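Local coordinates for oligopeptide-binding protein AppA (Bacillus subtilis, PDB 1XOC) that binds oligopeptides such as tetra- and pentapeptides for an ABC-type permease that can replace the Opp system in sporulation and genetic competence, at residues E31-S37 / A44-E49; F92-L98 / I158-I163; Y309-S313 / Y474-A478; I430-S434 / Y445-D451. All coordinates share one frame; numbering follows the deposited sequence.

Contact 1. Residues E31-S37 / A44-E49. With ZN (zinc ion), chain O.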
loop_
_atom_site.group_PDB
_atom_site.type_symbol
_atom_site.label_atom_id
_atom_site.label_comp_id
_atom_site.label_asym_id
_atom_site.label_seq_id
_atom_site.Cartn_x
_atom_site.Cartn_y
_atom_site.Cartn_z
ATOM N N GLU A 31 10.584 -6.565 5.326
ATOM C CA GLU A 31 10.918 -7.642 4.395
ATOM C C GLU A 31 9.713 -8.075 3.595
ATOM O O GLU A 31 8.634 -8.236 4.164
ATOM C CB GLU A 31 11.460 -8.838 5.160
ATOM C CG GLU A 31 12.094 -9.896 4.289
ATOM C CD GLU A 31 12.929 -10.861 5.087
ATOM O OE1 GLU A 31 12.799 -10.911 6.340
ATOM O OE2 GLU A 31 13.709 -11.582 4.439
ATOM N N PRO A 32 9.889 -8.296 2.272
ATOM C CA PRO A 32 8.789 -8.856 1.503
ATOM C C PRO A 32 8.351 -10.248 1.943
ATOM O O PRO A 32 9.072 -10.978 2.713
ATOM C CB PRO A 32 9.349 -8.923 0.072
ATOM C CG PRO A 32 10.471 -7.953 0.050
ATOM C CD PRO A 32 11.074 -8.045 1.416
ATOM N N THR A 33 7.194 -10.647 1.432
ATOM C CA THR A 33 6.616 -11.959 1.691
ATOM C C THR A 33 6.696 -12.851 0.449
ATOM O O THR A 33 7.133 -13.981 0.507
ATOM C CB THR A 33 5.160 -11.784 2.106
ATOM O OG1 THR A 33 5.112 -11.113 3.359
ATOM C CG2 THR A 33 4.487 -13.115 2.367
ATOM N N LEU A 34 6.262 -12.319 -0.683
ATOM C CA LEU A 34 6.329 -13.063 -1.915
ATOM C C LEU A 34 6.207 -12.114 -3.106
ATOM O O LEU A 34 5.842 -10.981 -2.937
ATOM C CB LEU A 34 5.227 -14.124 -1.954
ATOM C CG LEU A 34 3.788 -13.766 -2.328
ATOM C CD1 LEU A 34 2.879 -14.930 -2.467
ATOM C CD2 LEU A 34 3.163 -12.727 -1.494
ATOM N N PHE A 35 6.506 -12.605 -4.301
ATOM C CA PHE A 35 6.536 -11.763 -5.493
ATOM C C PHE A 35 5.517 -12.264 -6.488
ATOM O O PHE A 35 5.809 -13.048 -7.360
ATOM C CB PHE A 35 7.930 -11.761 -6.112
ATOM C CG PHE A 35 9.033 -11.661 -5.103
ATOM C CD1 PHE A 35 10.009 -12.616 -5.033
ATOM C CD2 PHE A 35 9.073 -10.620 -4.219
ATOM C CE1 PHE A 35 11.006 -12.518 -4.114
ATOM C CE2 PHE A 35 10.066 -10.534 -3.299
ATOM C CZ PHE A 35 11.032 -11.493 -3.252
ATOM N N ASN A 36 4.306 -11.786 -6.307
ATOM C CA ASN A 36 3.179 -12.178 -7.132
ATOM C C ASN A 36 2.002 -11.249 -6.850
ATOM O O ASN A 36 1.436 -11.253 -5.788
ATOM C CB ASN A 36 2.772 -13.627 -6.857
ATOM C CG ASN A 36 1.790 -14.170 -7.874
ATOM O OD1 ASN A 36 0.929 -13.420 -8.380
ATOM N ND2 ASN A 36 1.900 -15.473 -8.199
ATOM N N SER A 37 1.673 -10.379 -7.803
ATOM C CA SER A 37 0.685 -9.355 -7.559
ATOM C C SER A 37 -0.721 -9.894 -7.241
ATOM O O SER A 37 -1.549 -9.171 -6.677
ATOM C CB SER A 37 0.643 -8.402 -8.732
ATOM O OG SER A 37 0.082 -9.040 -9.837
ATOM N N ALA A 44 6.415 -3.725 0.362
ATOM C CA ALA A 44 7.741 -4.294 0.197
ATOM C C ALA A 44 7.718 -5.352 -0.902
ATOM O O ALA A 44 8.615 -5.420 -1.757
ATOM C CB ALA A 44 8.217 -4.881 1.513
ATOM N N SER A 45 6.717 -6.229 -0.862
ATOM C CA SER A 45 6.505 -7.206 -1.945
ATOM C C SER A 45 6.321 -6.486 -3.259
ATOM O O SER A 45 6.935 -6.848 -4.246
ATOM C CB SER A 45 5.328 -8.137 -1.628
ATOM O OG SER A 45 5.517 -8.857 -0.379
ATOM N N THR A 46 5.516 -5.459 -3.247
ATOM C CA THR A 46 5.208 -4.760 -4.481
ATOM C C THR A 46 6.474 -4.094 -5.075
ATOM O O THR A 46 6.658 -4.044 -6.299
ATOM C CB THR A 46 4.063 -3.756 -4.288
ATOM O OG1 THR A 46 2.887 -4.457 -3.866
ATOM C CG2 THR A 46 3.695 -3.031 -5.570
ATOM N N ASP A 47 7.346 -3.560 -4.226
ATOM C CA ASP A 47 8.610 -2.980 -4.707
ATOM C C ASP A 47 9.413 -3.980 -5.548
ATOM O O ASP A 47 9.983 -3.607 -6.600
ATOM C CB ASP A 47 9.516 -2.533 -3.552
ATOM C CG ASP A 47 9.089 -1.230 -2.901
ATOM O OD1 ASP A 47 8.357 -0.403 -3.518
ATOM O OD2 ASP A 47 9.589 -1.050 -1.762
ATOM N N ILE A 48 9.510 -5.218 -5.085
ATOM C CA ILE A 48 10.297 -6.204 -5.812
ATOM C C ILE A 48 9.551 -6.629 -7.107
ATOM O O ILE A 48 10.169 -6.775 -8.177
ATOM C CB ILE A 48 10.601 -7.377 -4.919
ATOM C CG1 ILE A 48 11.306 -6.897 -3.658
ATOM C CG2 ILE A 48 11.438 -8.414 -5.678
ATOM C CD1 ILE A 48 12.652 -6.334 -3.860
ATOM N N GLU A 49 8.234 -6.852 -6.999
ATOM C CA GLU A 49 7.418 -7.211 -8.155
ATOM C C GLU A 49 7.574 -6.236 -9.322
ATOM O O GLU A 49 7.662 -6.640 -10.478
ATOM C CB GLU A 49 5.932 -7.247 -7.737
ATOM C CG GLU A 49 5.592 -8.407 -6.822
ATOM C CD GLU A 49 4.228 -8.273 -6.171
ATOM O OE1 GLU A 49 3.510 -7.305 -6.462
ATOM O OE2 GLU A 49 3.848 -9.144 -5.354
HETATM ZN ZN ZN O . 9.210 1.091 -0.972
HETATM O O HOH W 1 10.537 2.614 0.382
HETATM O O HOH W 2 11.571 1.210 -1.078
HETATM O O HOH W 3 7.578 0.305 0.281
#
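Glu49 OE2 is gripped by two donors: the backbone N of Asn36, 2.8 Å from OE2, and the hydroxyl of Ser40 in the intervening loop. The N-H of Asn36 meets OE2 from above the carboxylate plane, 42° out of it, and its bond is bent to 138°. Glutamate suits this place because its chain, extended beyond CG, carries the carboxylate from the helix to the loop backbone, with CG passing 3.7 Å from Phe35 CA. One helical turn earlier, Ser45 supplies a second anchor. Its OG lies beside its own backbone N (chi1 -58°), where it accepts an almost straight bond from Thr33 N, 3.0 Å from OG, while also pairing with Asp42 OD2; a short hydroxyl fits so close an approach of the backbones. The rest of the contact is apolar. Ile48 sets its CG2 branch over one face of the Phe35 ring, 3.8 Å from the centroid and offset toward the rim, and its CG1 branch packs 3.9 Å from Pro32 CG. Pro32, compact and without an N-H to satisfy, also lies against Ala44, whose small CB meets its backbone. On another side of helix 43-52, Asp47 OD2 binds a zinc ion that three waters also bind. Two backbone N-H groups of an irregular loop thus find side-chain acceptors on the helix, so polar bonds as well as apolar packing fix the loop in a buried setting.

Contact 2. Residues F92-L98 / I158-I163. With ZN (zinc ion), chain C.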
loop_
_atom_site.group_PDB
_atom_site.type_symbol
_atom_site.label_atom_id
_atom_site.label_comp_id
_atom_site.label_asym_id
_atom_site.label_seq_id
_atom_site.Cartn_x
_atom_site.Cartn_y
_atom_site.Cartn_z
ATOM N N PHE A 92 10.603 -13.417 -21.215
ATOM C CA PHE A 92 10.832 -13.748 -19.823
ATOM C C PHE A 92 12.332 -14.000 -19.552
ATOM O O PHE A 92 13.145 -14.226 -20.454
ATOM C CB PHE A 92 10.018 -14.966 -19.410
ATOM C CG PHE A 92 8.542 -14.706 -19.269
ATOM C CD1 PHE A 92 7.653 -15.125 -20.240
ATOM C CD2 PHE A 92 8.046 -14.061 -18.156
ATOM C CE1 PHE A 92 6.311 -14.892 -20.083
ATOM C CE2 PHE A 92 6.678 -13.808 -18.014
ATOM C CZ PHE A 92 5.822 -14.235 -18.966
ATOM N N HIS A 93 12.698 -14.002 -18.289
ATOM C CA HIS A 93 14.105 -14.181 -17.896
ATOM C C HIS A 93 14.701 -15.536 -18.302
ATOM O O HIS A 93 15.924 -15.697 -18.291
ATOM C CB HIS A 93 14.274 -13.950 -16.395
ATOM C CG HIS A 93 13.849 -12.581 -15.951
ATOM N ND1 HIS A 93 13.295 -12.342 -14.705
ATOM C CD2 HIS A 93 13.879 -11.379 -16.592
ATOM C CE1 HIS A 93 13.016 -11.053 -14.599
ATOM N NE2 HIS A 93 13.354 -10.446 -15.731
ATOM N N ASP A 94 13.850 -16.484 -18.680
ATOM C CA ASP A 94 14.302 -17.796 -19.174
ATOM C C ASP A 94 14.508 -17.804 -20.689
ATOM O O ASP A 94 14.870 -18.848 -21.282
ATOM C CB ASP A 94 13.305 -18.895 -18.762
ATOM C CG ASP A 94 11.902 -18.635 -19.270
ATOM O OD1 ASP A 94 11.674 -17.664 -20.016
ATOM O OD2 ASP A 94 10.983 -19.433 -18.949
ATOM N N GLY A 95 14.320 -16.653 -21.322
ATOM C CA GLY A 95 14.518 -16.523 -22.767
ATOM C C GLY A 95 13.303 -16.781 -23.638
ATOM O O GLY A 95 13.367 -16.633 -24.855
ATOM N N LYS A 96 12.189 -17.138 -23.010
ATOM C CA LYS A 96 10.970 -17.452 -23.732
ATOM C C LYS A 96 10.079 -16.252 -23.952
ATOM O O LYS A 96 9.974 -15.360 -23.117
ATOM C CB LYS A 96 10.212 -18.560 -23.019
ATOM C CG LYS A 96 10.786 -19.916 -23.358
ATOM C CD LYS A 96 10.781 -20.853 -22.170
ATOM C CE LYS A 96 11.150 -22.260 -22.573
ATOM N NZ LYS A 96 9.962 -23.089 -22.942
ATOM N N GLU A 97 9.415 -16.252 -25.095
ATOM C CA GLU A 97 8.623 -15.115 -25.518
ATOM C C GLU A 97 7.372 -14.988 -24.668
ATOM O O GLU A 97 6.691 -15.982 -24.414
ATOM C CB GLU A 97 8.213 -15.302 -26.976
ATOM C CG GLU A 97 7.295 -14.215 -27.584
ATOM C CD GLU A 97 8.041 -13.209 -28.401
ATOM O OE1 GLU A 97 9.245 -13.031 -28.104
ATOM O OE2 GLU A 97 7.441 -12.582 -29.322
ATOM N N LEU A 98 7.069 -13.760 -24.252
ATOM C CA LEU A 98 5.812 -13.460 -23.549
ATOM C C LEU A 98 4.739 -13.291 -24.600
ATOM O O LEU A 98 4.920 -12.548 -25.587
ATOM C CB LEU A 98 5.968 -12.185 -22.717
ATOM C CG LEU A 98 4.810 -11.744 -21.809
ATOM C CD1 LEU A 98 5.320 -10.889 -20.668
ATOM C CD2 LEU A 98 3.726 -10.984 -22.586
ATOM N N ILE A 158 2.551 -9.805 -15.132
ATOM C CA ILE A 158 2.302 -10.885 -16.070
ATOM C C ILE A 158 3.214 -12.089 -15.737
ATOM O O ILE A 158 4.463 -12.001 -15.726
ATOM C CB ILE A 158 2.444 -10.400 -17.564
ATOM C CG1 ILE A 158 1.514 -9.218 -17.862
ATOM C CG2 ILE A 158 2.180 -11.540 -18.478
ATOM C CD1 ILE A 158 0.088 -9.416 -17.498
ATOM N N LEU A 159 2.563 -13.228 -15.510
ATOM C CA LEU A 159 3.262 -14.455 -15.127
ATOM C C LEU A 159 3.414 -15.421 -16.306
ATOM O O LEU A 159 2.587 -15.422 -17.221
ATOM C CB LEU A 159 2.492 -15.155 -14.008
ATOM C CG LEU A 159 2.192 -14.333 -12.749
ATOM C CD1 LEU A 159 1.286 -15.138 -11.829
ATOM C CD2 LEU A 159 3.462 -13.960 -12.025
ATOM N N PRO A 160 4.459 -16.274 -16.292
ATOM C CA PRO A 160 4.694 -17.222 -17.364
ATOM C C PRO A 160 3.836 -18.498 -17.273
ATOM O O PRO A 160 4.042 -19.352 -16.391
ATOM C CB PRO A 160 6.182 -17.553 -17.208
ATOM C CG PRO A 160 6.455 -17.348 -15.783
ATOM C CD PRO A 160 5.550 -16.263 -15.319
ATOM N N LYS A 161 2.909 -18.646 -18.212
ATOM C CA LYS A 161 2.050 -19.800 -18.261
ATOM C C LYS A 161 2.855 -21.083 -18.461
ATOM O O LYS A 161 2.506 -22.140 -17.930
ATOM C CB LYS A 161 1.012 -19.685 -19.356
ATOM C CG LYS A 161 -0.013 -20.785 -19.339
ATOM C CD LYS A 161 -1.044 -20.606 -20.441
ATOM C CE LYS A 161 -2.069 -21.695 -20.410
ATOM N NZ LYS A 161 -3.015 -21.657 -21.591
ATOM N N HIS A 162 3.937 -21.013 -19.231
ATOM C CA HIS A 162 4.718 -22.219 -19.476
ATOM C C HIS A 162 5.428 -22.709 -18.235
ATOM O O HIS A 162 5.960 -23.822 -18.214
ATOM C CB HIS A 162 5.727 -22.031 -20.618
ATOM C CG HIS A 162 6.699 -20.921 -20.410
ATOM N ND1 HIS A 162 6.579 -19.705 -21.055
ATOM C CD2 HIS A 162 7.824 -20.845 -19.660
ATOM C CE1 HIS A 162 7.586 -18.924 -20.695
ATOM N NE2 HIS A 162 8.347 -19.585 -19.837
ATOM N N ILE A 163 5.414 -21.896 -17.174
ATOM C CA ILE A 163 5.917 -22.376 -15.879
ATOM C C ILE A 163 4.769 -22.759 -14.928
ATOM O O ILE A 163 4.814 -23.822 -14.259
ATOM C CB ILE A 163 6.839 -21.340 -15.199
ATOM C CG1 ILE A 163 8.048 -21.006 -16.104
ATOM C CG2 ILE A 163 7.319 -21.875 -13.828
ATOM C CD1 ILE A 163 8.997 -19.989 -15.564
HETATM ZN ZN ZN C . 5.345 -19.093 -22.820
HETATM O O HOH W 4 6.902 -18.795 -24.279
HETATM O O HOH W 5 5.485 -17.228 -22.522
HETATM O O HOH W 6 3.676 -19.134 -21.704
HETATM O O HOH W 7 3.873 -19.217 -24.517
HETATM O O HOH W 8 4.975 -21.041 -23.760
#
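Ile158 touches Phe92 through its carbonyl O, which lies in the ring plane at the edge, 3.7 Å from Phe92 CE2, while its CG2 branch packs against Leu98 CD1. Pro160, the N-cap residue of helix 161-164, lays CB over the centre of the Phe92 ring, 3.8 Å from the centroid; a flat aromatic suits the rigid proline surface. His162 CG sits between the backbone N and the carbonyl carbon (chi1 58°), which swings the imidazole toward Asp94 and Lys96. The ring turns its edge toward the Phe92 face in an offset edge-to-face pair, planes at 84°. Its NE2 donates to the syn lone pair of Asp94 OD2, 2.8 Å away, with ring and carboxylate nearly coplanar. Lys96 CD covers one face of the imidazole, and Pro160 CB lies over the opposite one. His162 ND1 binds a zinc ion at 2.2 Å, so both ring nitrogens are engaged. Asp94 OD1 accepts from Lys96 N, an Asx turn overlapping the type I beta turn Phe92-Gly95. Together these form a surface metal site: one histidine, five waters, and a second-shell aspartate that orients the imidazole.

Contact 3. Residues Y309-S313 / Y474-A478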
loop_
_atom_site.group_PDB
_atom_site.type_symbol
_atom_site.label_atom_id
_atom_site.label_comp_id
_atom_site.label_asym_id
_atom_site.label_seq_id
_atom_site.Cartn_x
_atom_site.Cartn_y
_atom_site.Cartn_z
ATOM N N TYR A 309 -7.679 14.168 7.963
ATOM C CA TYR A 309 -9.078 14.045 8.347
ATOM C C TYR A 309 -9.932 13.284 7.327
ATOM O O TYR A 309 -11.115 13.026 7.595
ATOM C CB TYR A 309 -9.677 15.431 8.517
ATOM C CG TYR A 309 -8.921 16.277 9.480
ATOM C CD1 TYR A 309 -9.089 16.104 10.848
ATOM C CD2 TYR A 309 -8.011 17.225 9.048
ATOM C CE1 TYR A 309 -8.396 16.868 11.768
ATOM C CE2 TYR A 309 -7.293 18.004 9.979
ATOM C CZ TYR A 309 -7.500 17.812 11.344
ATOM O OH TYR A 309 -6.811 18.559 12.283
ATOM N N ILE A 310 -9.336 12.956 6.174
ATOM C CA ILE A 310 -10.015 12.339 5.036
ATOM C C ILE A 310 -9.233 11.097 4.579
ATOM O O ILE A 310 -8.001 11.130 4.536
ATOM C CB ILE A 310 -10.116 13.398 3.906
ATOM C CG1 ILE A 310 -10.966 14.559 4.398
ATOM C CG2 ILE A 310 -10.669 12.852 2.600
ATOM C CD1 ILE A 310 -10.848 15.759 3.550
ATOM N N PRO A 311 -9.943 9.999 4.213
ATOM C CA PRO A 311 -9.278 8.776 3.739
ATOM C C PRO A 311 -8.797 8.869 2.286
ATOM O O PRO A 311 -9.044 7.974 1.466
ATOM C CB PRO A 311 -10.386 7.717 3.902
ATOM C CG PRO A 311 -11.607 8.458 3.639
ATOM C CD PRO A 311 -11.404 9.810 4.276
ATOM N N GLU A 312 -8.095 9.943 1.964
ATOM C CA GLU A 312 -7.568 10.128 0.608
ATOM C C GLU A 312 -6.402 11.094 0.688
ATOM O O GLU A 312 -6.328 11.918 1.587
ATOM C CB GLU A 312 -8.646 10.678 -0.320
ATOM C CG GLU A 312 -8.221 10.773 -1.817
ATOM C CD GLU A 312 -7.616 9.465 -2.367
ATOM O OE1 GLU A 312 -6.368 9.357 -2.431
ATOM O OE2 GLU A 312 -8.405 8.555 -2.731
ATOM N N SER A 313 -5.469 10.966 -0.239
ATOM C CA SER A 313 -4.296 11.821 -0.252
ATOM C C SER A 313 -4.629 13.156 -0.914
ATOM O O SER A 313 -5.339 13.192 -1.936
ATOM C CB SER A 313 -3.215 11.166 -1.088
ATOM O OG SER A 313 -2.109 12.001 -1.195
ATOM N N TYR A 474 -17.006 10.316 1.809
ATOM C CA TYR A 474 -16.085 10.894 2.783
ATOM C C TYR A 474 -16.775 11.328 4.073
ATOM O O TYR A 474 -16.263 11.077 5.157
ATOM C CB TYR A 474 -15.373 12.086 2.162
ATOM C CG TYR A 474 -14.431 11.734 1.043
ATOM C CD1 TYR A 474 -14.296 12.574 -0.045
ATOM C CD2 TYR A 474 -13.631 10.587 1.093
ATOM C CE1 TYR A 474 -13.425 12.276 -1.060
ATOM C CE2 TYR A 474 -12.761 10.282 0.076
ATOM C CZ TYR A 474 -12.651 11.141 -0.979
ATOM O OH TYR A 474 -11.804 10.857 -1.991
ATOM N N GLN A 475 -17.930 11.985 3.967
ATOM C CA GLN A 475 -18.693 12.349 5.157
ATOM C C GLN A 475 -19.012 11.146 6.027
ATOM O O GLN A 475 -18.873 11.206 7.236
ATOM C CB GLN A 475 -20.006 13.051 4.791
ATOM C CG GLN A 475 -19.836 14.486 4.352
ATOM C CD GLN A 475 -19.444 15.432 5.468
ATOM O OE1 GLN A 475 -19.055 16.568 5.203
ATOM N NE2 GLN A 475 -19.546 14.980 6.717
ATOM N N LYS A 476 -19.495 10.074 5.415
ATOM C CA LYS A 476 -19.895 8.890 6.173
ATOM C C LYS A 476 -18.690 8.215 6.827
ATOM O O LYS A 476 -18.754 7.838 7.989
ATOM C CB LYS A 476 -20.663 7.901 5.301
ATOM C CG LYS A 476 -22.046 8.420 4.908
ATOM C CD LYS A 476 -22.998 7.302 4.492
ATOM C CE LYS A 476 -24.414 7.826 4.273
ATOM N NZ LYS A 476 -25.090 8.286 5.530
ATOM N N ILE A 477 -17.596 8.075 6.093
ATOM C CA ILE A 477 -16.392 7.467 6.672
ATOM C C ILE A 477 -15.850 8.330 7.811
ATOM O O ILE A 477 -15.507 7.831 8.885
ATOM C CB ILE A 477 -15.323 7.203 5.588
ATOM C CG1 ILE A 477 -15.860 6.158 4.618
ATOM C CG2 ILE A 477 -13.995 6.717 6.212
ATOM C CD1 ILE A 477 -15.113 6.036 3.335
ATOM N N ALA A 478 -15.776 9.634 7.585
ATOM C CA ALA A 478 -15.349 10.556 8.641
ATOM C C ALA A 478 -16.244 10.469 9.877
ATOM O O ALA A 478 -15.755 10.333 10.990
ATOM C CB ALA A 478 -15.292 11.974 8.119
#
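Tyr474 CG lies anti to the carbonyl carbon, beside the backbone N (chi1 -67°), which sends the ring out from helix 463-480 toward Ile310. The CG2 branch of Ile310, anti to its backbone N, stands over one ring face 4.1 Å from the centroid, offset toward the rim, in a CH-pi contact. Pro311 follows with CG, which packs 3.9 Å from Tyr474 CD2 and equally close to Ile477 CG2, a turn further along the helix. Being beta-branched, Ile477 carries its CG2 methyl close to the helix backbone, where the proline can rest on it. At the far end of the tyrosine, Tyr474 OH lies 3.6 Å from Glu312 CB and makes a weak hydrogen bond to the carbonyl of Asn318. The carboxylate of Glu312 turns back to its own chain: OE1 accepts from Ser313 N, 2.9 Å away. Ala478, having only a methyl, lets the backbone of Tyr309 come near. Phe485 of strand 483-496 also covers Pro311 and Ile477. The arrangement is an inverse gamma turn centred on Pro311, its proline ring packed against a helix in the core.

Contact 4. Residues I430-S434 / Y445-D451. With ZN (zinc ion), chain K.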
loop_
_atom_site.group_PDB
_atom_site.type_symbol
_atom_site.label_atom_id
_atom_site.label_comp_id
_atom_site.label_asym_id
_atom_site.label_seq_id
_atom_site.Cartn_x
_atom_site.Cartn_y
_atom_site.Cartn_z
ATOM N N ILE A 430 -11.252 -0.849 0.498
ATOM C CA ILE A 430 -10.865 -0.771 1.900
ATOM C C ILE A 430 -12.060 -0.699 2.861
ATOM O O ILE A 430 -11.984 -1.231 3.958
ATOM C CB ILE A 430 -9.917 0.453 2.114
ATOM C CG1 ILE A 430 -8.585 0.213 1.359
ATOM C CG2 ILE A 430 -9.666 0.699 3.579
ATOM C CD1 ILE A 430 -7.657 1.450 1.345
ATOM N N PHE A 431 -13.146 -0.059 2.457
ATOM C CA PHE A 431 -14.276 0.224 3.371
ATOM C C PHE A 431 -15.619 -0.425 3.047
ATOM O O PHE A 431 -16.536 -0.417 3.888
ATOM C CB PHE A 431 -14.465 1.731 3.530
ATOM C CG PHE A 431 -13.282 2.444 4.161
ATOM C CD1 PHE A 431 -12.927 2.215 5.481
ATOM C CD2 PHE A 431 -12.522 3.337 3.427
ATOM C CE1 PHE A 431 -11.835 2.881 6.047
ATOM C CE2 PHE A 431 -11.419 3.982 4.001
ATOM C CZ PHE A 431 -11.110 3.756 5.324
ATOM N N HIS A 432 -15.800 -0.966 1.847
ATOM C CA HIS A 432 -17.054 -1.676 1.564
ATOM C C HIS A 432 -17.108 -2.988 2.388
ATOM O O HIS A 432 -16.128 -3.702 2.494
ATOM C CB HIS A 432 -17.207 -1.932 0.072
ATOM C CG HIS A 432 -18.581 -2.364 -0.310
ATOM N ND1 HIS A 432 -19.511 -1.513 -0.873
ATOM C CD2 HIS A 432 -19.184 -3.566 -0.224
ATOM C CE1 HIS A 432 -20.625 -2.178 -1.102
ATOM N NE2 HIS A 432 -20.462 -3.425 -0.707
ATOM N N SER A 433 -18.245 -3.281 3.007
ATOM C CA SER A 433 -18.345 -4.449 3.895
ATOM C C SER A 433 -18.146 -5.795 3.204
ATOM O O SER A 433 -17.845 -6.802 3.853
ATOM C CB SER A 433 -19.686 -4.444 4.627
ATOM O OG SER A 433 -20.762 -4.620 3.752
ATOM N N SER A 434 -18.355 -5.833 1.897
ATOM C CA SER A 434 -18.085 -7.028 1.090
ATOM C C SER A 434 -16.602 -7.413 1.099
ATOM O O SER A 434 -16.271 -8.551 0.723
ATOM C CB SER A 434 -18.548 -6.832 -0.364
ATOM O OG SER A 434 -17.714 -5.937 -1.082
ATOM N N TYR A 445 -15.396 -2.916 9.214
ATOM C CA TYR A 445 -16.274 -1.772 9.079
ATOM C C TYR A 445 -17.440 -2.056 8.140
ATOM O O TYR A 445 -17.266 -2.546 7.040
ATOM C CB TYR A 445 -15.470 -0.591 8.530
ATOM C CG TYR A 445 -16.310 0.613 8.210
ATOM C CD1 TYR A 445 -16.975 1.290 9.196
ATOM C CD2 TYR A 445 -16.425 1.075 6.908
ATOM C CE1 TYR A 445 -17.742 2.415 8.898
ATOM C CE2 TYR A 445 -17.155 2.198 6.603
ATOM C CZ TYR A 445 -17.809 2.867 7.600
ATOM O OH TYR A 445 -18.552 3.975 7.279
ATOM N N LYS A 446 -18.652 -1.729 8.586
ATOM C CA LYS A 446 -19.832 -1.820 7.736
ATOM C C LYS A 446 -20.807 -0.680 7.976
ATOM O O LYS A 446 -21.380 -0.565 9.062
ATOM C CB LYS A 446 -20.571 -3.131 7.965
ATOM C CG LYS A 446 -21.935 -3.145 7.274
ATOM C CD LYS A 446 -22.435 -4.540 7.029
ATOM C CE LYS A 446 -23.660 -4.522 6.150
ATOM N NZ LYS A 446 -24.176 -5.892 5.919
ATOM N N ASN A 447 -21.026 0.134 6.949
ATOM C CA ASN A 447 -22.104 1.109 6.962
ATOM C C ASN A 447 -22.878 0.831 5.689
ATOM O O ASN A 447 -22.371 1.069 4.607
ATOM C CB ASN A 447 -21.546 2.542 7.018
ATOM C CG ASN A 447 -22.605 3.600 6.872
ATOM O OD1 ASN A 447 -23.614 3.386 6.217
ATOM N ND2 ASN A 447 -22.385 4.760 7.492
ATOM N N ALA A 448 -24.096 0.306 5.814
ATOM C CA ALA A 448 -24.853 -0.106 4.656
ATOM C C ALA A 448 -25.120 1.056 3.694
ATOM O O ALA A 448 -25.188 0.859 2.489
ATOM C CB ALA A 448 -26.167 -0.746 5.092
ATOM N N GLU A 449 -25.290 2.262 4.224
ATOM C CA GLU A 449 -25.533 3.427 3.386
ATOM C C GLU A 449 -24.255 3.784 2.615
ATOM O O GLU A 449 -24.292 4.075 1.430
ATOM C CB GLU A 449 -26.086 4.593 4.220
ATOM C CG GLU A 449 -27.456 4.277 4.857
ATOM C CD GLU A 449 -28.156 5.505 5.466
ATOM O OE1 GLU A 449 -27.625 6.631 5.310
ATOM O OE2 GLU A 449 -29.246 5.361 6.100
ATOM N N ALA A 450 -23.116 3.701 3.275
ATOM C CA ALA A 450 -21.837 3.922 2.608
ATOM C C ALA A 450 -21.562 2.844 1.550
ATOM O O ALA A 450 -21.041 3.147 0.467
ATOM C CB ALA A 450 -20.703 3.961 3.620
ATOM N N ASP A 451 -21.910 1.591 1.866
ATOM C CA ASP A 451 -21.755 0.475 0.917
ATOM C C ASP A 451 -22.434 0.813 -0.405
ATOM O O ASP A 451 -21.846 0.702 -1.472
ATOM C CB ASP A 451 -22.409 -0.803 1.456
ATOM C CG ASP A 451 -21.539 -1.566 2.445
ATOM O OD1 ASP A 451 -20.347 -1.226 2.604
ATOM O OD2 ASP A 451 -22.073 -2.541 3.034
HETATM ZN ZN ZN K . -29.270 7.664 5.652
HETATM O O HOH W 9 -19.180 -0.053 4.819
HETATM O O HOH W 10 -31.013 7.463 4.658
#
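Asp451 meets the residues leaving helix 428-431 with every atom beyond its backbone. CB lies 3.4 Å from His432 CE1, and CG continues across the imidazole, so that the carboxylate stacks on the ring with the planes 24° apart. OD1, 3.5 Å above the ring and over its centre, accepts the N-H of Ser433, with Ser433 N 3.0 Å from OD1, in a nearly straight bond. OD2 receives the Ser433 hydroxyl, OG to OD2 2.6 Å, a short bond. Both donors come on the syn sides, though tilted out of the carboxylate plane, and the two-oxygen grip fixes the rotation of the carboxylate; the two oxygens of one aspartate suit the N-H and hydroxyl of one serine. Ser433 OG sits between its backbone N and carbonyl carbon (chi1 66°), which brings hydroxyl and N-H to the same carboxylate. The aliphatic part of Lys446 runs alongside Ser433, Lys446 CD 3.7 Å from Ser433 CB. A water accepts from Asn447 N and lies 2.8 Å from both Phe431 O and Asp451 OD1, bridging the segments. Phe431 O lies at the edge of the Tyr445 ring, 3.4 Å from Tyr445 CD2, and the tyrosine hydroxyl reaches Asp480. Asn447 caps helix 448-457 through OD1, and Glu449 binds a zinc ion through both oxygens. The contact thus joins the end of helix 428-431 to the start of helix 448-457, with helix 463-480 packed against both through Ile477 and Lys476.

From the N terminus, contact 1 comes first, folding the loop after strand 23-28 back onto helix 43-52. Contact 2 then closes a longer loop, joining the turn before helix 100-108 to the start of helix 161-164; it touches contact 1 where Asn36 packs on Leu159. Contact 3 spans 160 residues, bringing the segment after strand 306-307 to helix 463-480. Contact 4 is nested inside that loop and ties helix 428-431 to helix 448-457. These last two also meet directly, through a Lys476-Glu449 salt bridge and Phe431 packing on Pro311 and Ile477. Contacts 2 and 3 lie on opposite sides of the chain's centre, their own centres about 42 Å apart.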